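Local coordinates for uncharacterized protein McrA (Streptomyces coelicolor, PDB 5ZMO), which recognises phosphorothioated DNA through the sulfur-binding domain described here, as part of a type IV restriction enzyme that probably cleaves DNA with an HNH nuclease domain, at residues A[9-18]-A[135-144]. Residues are numbered along the deposited sequence; the frame is centred on the assembly and turned at random. Where two conformers were deposited one is given.
Sequences FHRRVGDVRP and SAAAGLIARY
V13 and L140 form the apolar centre of the contact between the short helix 9-14 and residues 135-144 of helix 130-144, which run nearly parallel, 17° apart with their axes 10.2 Å from each other. The two side chains cross at about a right angle, CG1 of V13 lying 3.9 Å from CG of L140. One turn earlier, the ring of F9 reaches A136, its CE2 3.8 Å from the methyl CB; the other methyl of V13, CG2, rests against one face of the same ring. L33 and L34 of helix 28-41 continue this packing beyond L140, and L126 of helix 120-128 does so beyond F9.

The polar contacts gather around G14 and the residues that follow it. R143, its CG anti to the backbone N (chi1 -172°) and its chain bent only at chi3, sends NH1 to the carbonyl O of G14, 3.0 Å away in a nearly straight bond (167°) lying in the guanidinium plane. R17 lays its own guanidinium over that same oxygen, almost parallel to the group of R143, with NE 3.3 Å from NH1.

Y144 comes from the opposite direction to P18, its OH 3.2 Å from CD, while CG of R143 sits over the ring face. A leucine in place of Y144 would probably leave P18 CD and the carbonyl O of V16 without the hydroxyl beside them, and CG of R143 without the ring under it. The carbonyl of G14, bonded in plane by R143 and lying over the face of R17, may offset part of the repulsion between them, adding one directional bond beside the apolar packing, with the contact's nearest atom about 5 Å from the bound DNA.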
loop_
_atom_site.group_PDB
_atom_site.type_symbol
_atom_site.label_atom_id
_atom_site.label_comp_id
_atom_site.label_asym_id
_atom_site.label_seq_id
_atom_site.Cartn_x
_atom_site.Cartn_y
_atom_site.Cartn_z
ATOM N N PHE A 9 13.132 3.107 -6.213
ATOM C CA PHE A 9 11.749 2.732 -5.839
ATOM C C PHE A 9 11.337 1.420 -6.520
ATOM O O PHE A 9 10.815 0.487 -5.883
ATOM C CB PHE A 9 10.800 3.844 -6.247
ATOM C CG PHE A 9 9.333 3.545 -5.931
ATOM C CD1 PHE A 9 8.884 3.527 -4.603
ATOM C CD2 PHE A 9 8.419 3.298 -6.945
ATOM C CE1 PHE A 9 7.543 3.334 -4.314
ATOM C CE2 PHE A 9 7.088 3.092 -6.661
ATOM C CZ PHE A 9 6.643 3.087 -5.349
ATOM N N HIS A 10 11.572 1.320 -7.846
ATOM C CA HIS A 10 11.345 0.052 -8.604
ATOM C C HIS A 10 11.956 -1.178 -7.921
ATOM O O HIS A 10 11.279 -2.216 -7.788
ATOM C CB HIS A 10 11.917 0.149 -10.010
ATOM C CG HIS A 10 11.585 -1.038 -10.870
ATOM N ND1 HIS A 10 10.419 -1.126 -11.615
ATOM C CD2 HIS A 10 12.238 -2.200 -11.049
ATOM C CE1 HIS A 10 10.416 -2.273 -12.270
ATOM N NE2 HIS A 10 11.504 -2.950 -11.931
ATOM N N ARG A 11 13.203 -1.054 -7.485
ATOM C CA ARG A 11 13.891 -2.183 -6.807
ATOM C C ARG A 11 13.279 -2.466 -5.440
ATOM O O ARG A 11 13.077 -3.643 -5.057
ATOM C CB ARG A 11 15.391 -1.926 -6.605
ATOM C CG ARG A 11 16.135 -3.134 -6.023
ATOM C CD ARG A 11 17.639 -3.033 -6.260
ATOM N NE ARG A 11 17.953 -3.330 -7.661
ATOM C CZ ARG A 11 18.070 -4.559 -8.166
ATOM N NH1 ARG A 11 17.949 -5.650 -7.393
ATOM N NH2 ARG A 11 18.326 -4.707 -9.460
ATOM N N ARG A 12 13.005 -1.415 -4.690
ATOM C CA ARG A 12 12.354 -1.622 -3.361
ATOM C C ARG A 12 11.005 -2.325 -3.480
ATOM O O ARG A 12 10.698 -3.220 -2.715
ATOM C CB ARG A 12 12.340 -0.338 -2.553
ATOM C CG ARG A 12 13.727 -0.011 -1.951
ATOM C CD ARG A 12 13.849 1.256 -1.159
ATOM N NE ARG A 12 13.951 2.439 -2.066
ATOM C CZ ARG A 12 13.009 3.334 -2.294
ATOM N NH1 ARG A 12 13.259 4.385 -3.124
ATOM N NH2 ARG A 12 11.839 3.302 -1.666
ATOM N N VAL A 13 10.190 -1.903 -4.427
ATOM C CA VAL A 13 8.909 -2.536 -4.699
ATOM C C VAL A 13 9.117 -3.988 -5.127
ATOM O O VAL A 13 8.433 -4.873 -4.646
ATOM C CB VAL A 13 8.125 -1.788 -5.800
ATOM C CG1 VAL A 13 6.950 -2.647 -6.291
ATOM C CG2 VAL A 13 7.683 -0.435 -5.281
ATOM N N GLY A 14 10.110 -4.264 -5.979
ATOM C CA GLY A 14 10.372 -5.649 -6.424
ATOM C C GLY A 14 10.947 -6.563 -5.318
ATOM O O GLY A 14 10.818 -7.790 -5.412
ATOM N N ASP A 15 11.571 -5.982 -4.304
ATOM C CA ASP A 15 12.026 -6.744 -3.102
ATOM C C ASP A 15 10.904 -7.090 -2.126
ATOM O O ASP A 15 11.156 -7.766 -1.130
ATOM C CB ASP A 15 13.081 -5.953 -2.313
ATOM C CG ASP A 15 14.431 -5.833 -3.042
ATOM O OD1 ASP A 15 14.675 -6.537 -4.051
ATOM O OD2 ASP A 15 15.237 -4.978 -2.592
ATOM N N VAL A 16 9.700 -6.572 -2.328
ATOM C CA VAL A 16 8.557 -7.001 -1.530
ATOM C C VAL A 16 8.164 -8.393 -2.044
ATOM O O VAL A 16 7.643 -8.512 -3.184
ATOM C CB VAL A 16 7.350 -6.038 -1.608
ATOM C CG1 VAL A 16 6.158 -6.626 -0.832
ATOM C CG2 VAL A 16 7.705 -4.696 -1.025
ATOM N N ARG A 17 8.384 -9.437 -1.220
ATOM C CA ARG A 17 8.085 -10.798 -1.624
ATOM C C ARG A 17 7.245 -11.425 -0.510
ATOM O O ARG A 17 7.818 -11.965 0.415
ATOM C CB ARG A 17 9.355 -11.633 -1.747
ATOM C CG ARG A 17 10.347 -11.188 -2.792
ATOM C CD ARG A 17 9.819 -11.261 -4.209
ATOM N NE ARG A 17 10.788 -11.042 -5.306
ATOM C CZ ARG A 17 12.096 -10.705 -5.256
ATOM N NH1 ARG A 17 12.820 -10.493 -4.141
ATOM N NH2 ARG A 17 12.727 -10.557 -6.426
ATOM N N PRO A 18 5.918 -11.328 -0.578
ATOM C CA PRO A 18 5.113 -11.790 0.567
ATOM C C PRO A 18 5.137 -13.298 0.669
ATOM O O PRO A 18 5.419 -13.957 -0.296
ATOM C CB PRO A 18 3.720 -11.327 0.232
ATOM C CG PRO A 18 3.926 -10.191 -0.739
ATOM C CD PRO A 18 5.094 -10.610 -1.562
ATOM N N SER A 135 5.362 1.785 -14.745
ATOM C CA SER A 135 6.152 0.555 -14.740
ATOM C C SER A 135 6.137 -0.081 -13.382
ATOM O O SER A 135 6.000 -1.295 -13.289
ATOM C CB SER A 135 7.590 0.777 -15.220
ATOM O OG SER A 135 8.364 1.385 -14.229
ATOM N N ALA A 136 6.213 0.727 -12.318
ATOM C CA ALA A 136 6.048 0.161 -10.966
ATOM C C ALA A 136 4.643 -0.475 -10.744
ATOM O O ALA A 136 4.540 -1.570 -10.183
ATOM C CB ALA A 136 6.344 1.187 -9.870
ATOM N N ALA A 137 3.564 0.183 -11.180
ATOM C CA ALA A 137 2.207 -0.358 -10.956
ATOM C C ALA A 137 2.005 -1.653 -11.870
ATOM O O ALA A 137 1.527 -2.682 -11.405
ATOM C CB ALA A 137 1.163 0.683 -11.299
ATOM N N ALA A 138 2.498 -1.589 -13.105
ATOM C CA ALA A 138 2.452 -2.731 -14.068
ATOM C C ALA A 138 3.226 -3.909 -13.535
ATOM O O ALA A 138 2.776 -5.038 -13.634
ATOM C CB ALA A 138 2.976 -2.342 -15.422
ATOM N N GLY A 139 4.382 -3.658 -12.949
ATOM C CA GLY A 139 5.143 -4.715 -12.308
ATOM C C GLY A 139 4.376 -5.414 -11.221
ATOM O O GLY A 139 4.385 -6.656 -11.117
ATOM N N LEU A 140 3.712 -4.649 -10.349
ATOM C CA LEU A 140 2.884 -5.283 -9.281
ATOM C C LEU A 140 1.715 -6.057 -9.854
ATOM O O LEU A 140 1.371 -7.103 -9.377
ATOM C CB LEU A 140 2.372 -4.245 -8.295
ATOM C CG LEU A 140 3.380 -3.684 -7.329
ATOM C CD1 LEU A 140 2.902 -2.439 -6.628
ATOM C CD2 LEU A 140 3.672 -4.776 -6.291
ATOM N N ILE A 141 1.082 -5.514 -10.881
ATOM C CA ILE A 141 -0.043 -6.171 -11.496
ATOM C C ILE A 141 0.388 -7.471 -12.184
ATOM O O ILE A 141 -0.322 -8.480 -12.036
ATOM C CB ILE A 141 -0.760 -5.240 -12.498
ATOM C CG1 ILE A 141 -1.576 -4.207 -11.710
ATOM C CG2 ILE A 141 -1.711 -6.010 -13.402
ATOM C CD1 ILE A 141 -1.978 -2.985 -12.500
ATOM N N ALA A 142 1.547 -7.464 -12.835
ATOM C CA ALA A 142 2.029 -8.671 -13.534
ATOM C C ALA A 142 2.355 -9.745 -12.558
ATOM O O ALA A 142 2.063 -10.921 -12.797
ATOM C CB ALA A 142 3.246 -8.396 -14.384
ATOM N N ARG A 143 2.933 -9.367 -11.426
ATOM C CA ARG A 143 3.313 -10.380 -10.469
ATOM C C ARG A 143 2.170 -10.928 -9.613
ATOM O O ARG A 143 2.183 -12.096 -9.249
ATOM C CB ARG A 143 4.449 -9.834 -9.568
ATOM C CG ARG A 143 5.046 -10.857 -8.656
ATOM C CD ARG A 143 6.224 -10.306 -7.863
ATOM N NE ARG A 143 7.414 -10.000 -8.659
ATOM C CZ ARG A 143 8.518 -9.439 -8.147
ATOM N NH1 ARG A 143 8.589 -9.101 -6.844
ATOM N NH2 ARG A 143 9.568 -9.210 -8.935
ATOM N N TYR A 144 1.242 -10.072 -9.189
ATOM C CA TYR A 144 0.203 -10.445 -8.225
ATOM C C TYR A 144 -1.231 -10.494 -8.744
ATOM O O TYR A 144 -2.080 -10.993 -8.040
ATOM C CB TYR A 144 0.246 -9.453 -7.038
ATOM C CG TYR A 144 1.594 -9.501 -6.363
ATOM C CD1 TYR A 144 1.988 -10.646 -5.698
ATOM C CD2 TYR A 144 2.503 -8.442 -6.481
ATOM C CE1 TYR A 144 3.264 -10.722 -5.101
ATOM C CE2 TYR A 144 3.772 -8.515 -5.893
ATOM C CZ TYR A 144 4.117 -9.667 -5.208
ATOM O OH TYR A 144 5.354 -9.713 -4.608
#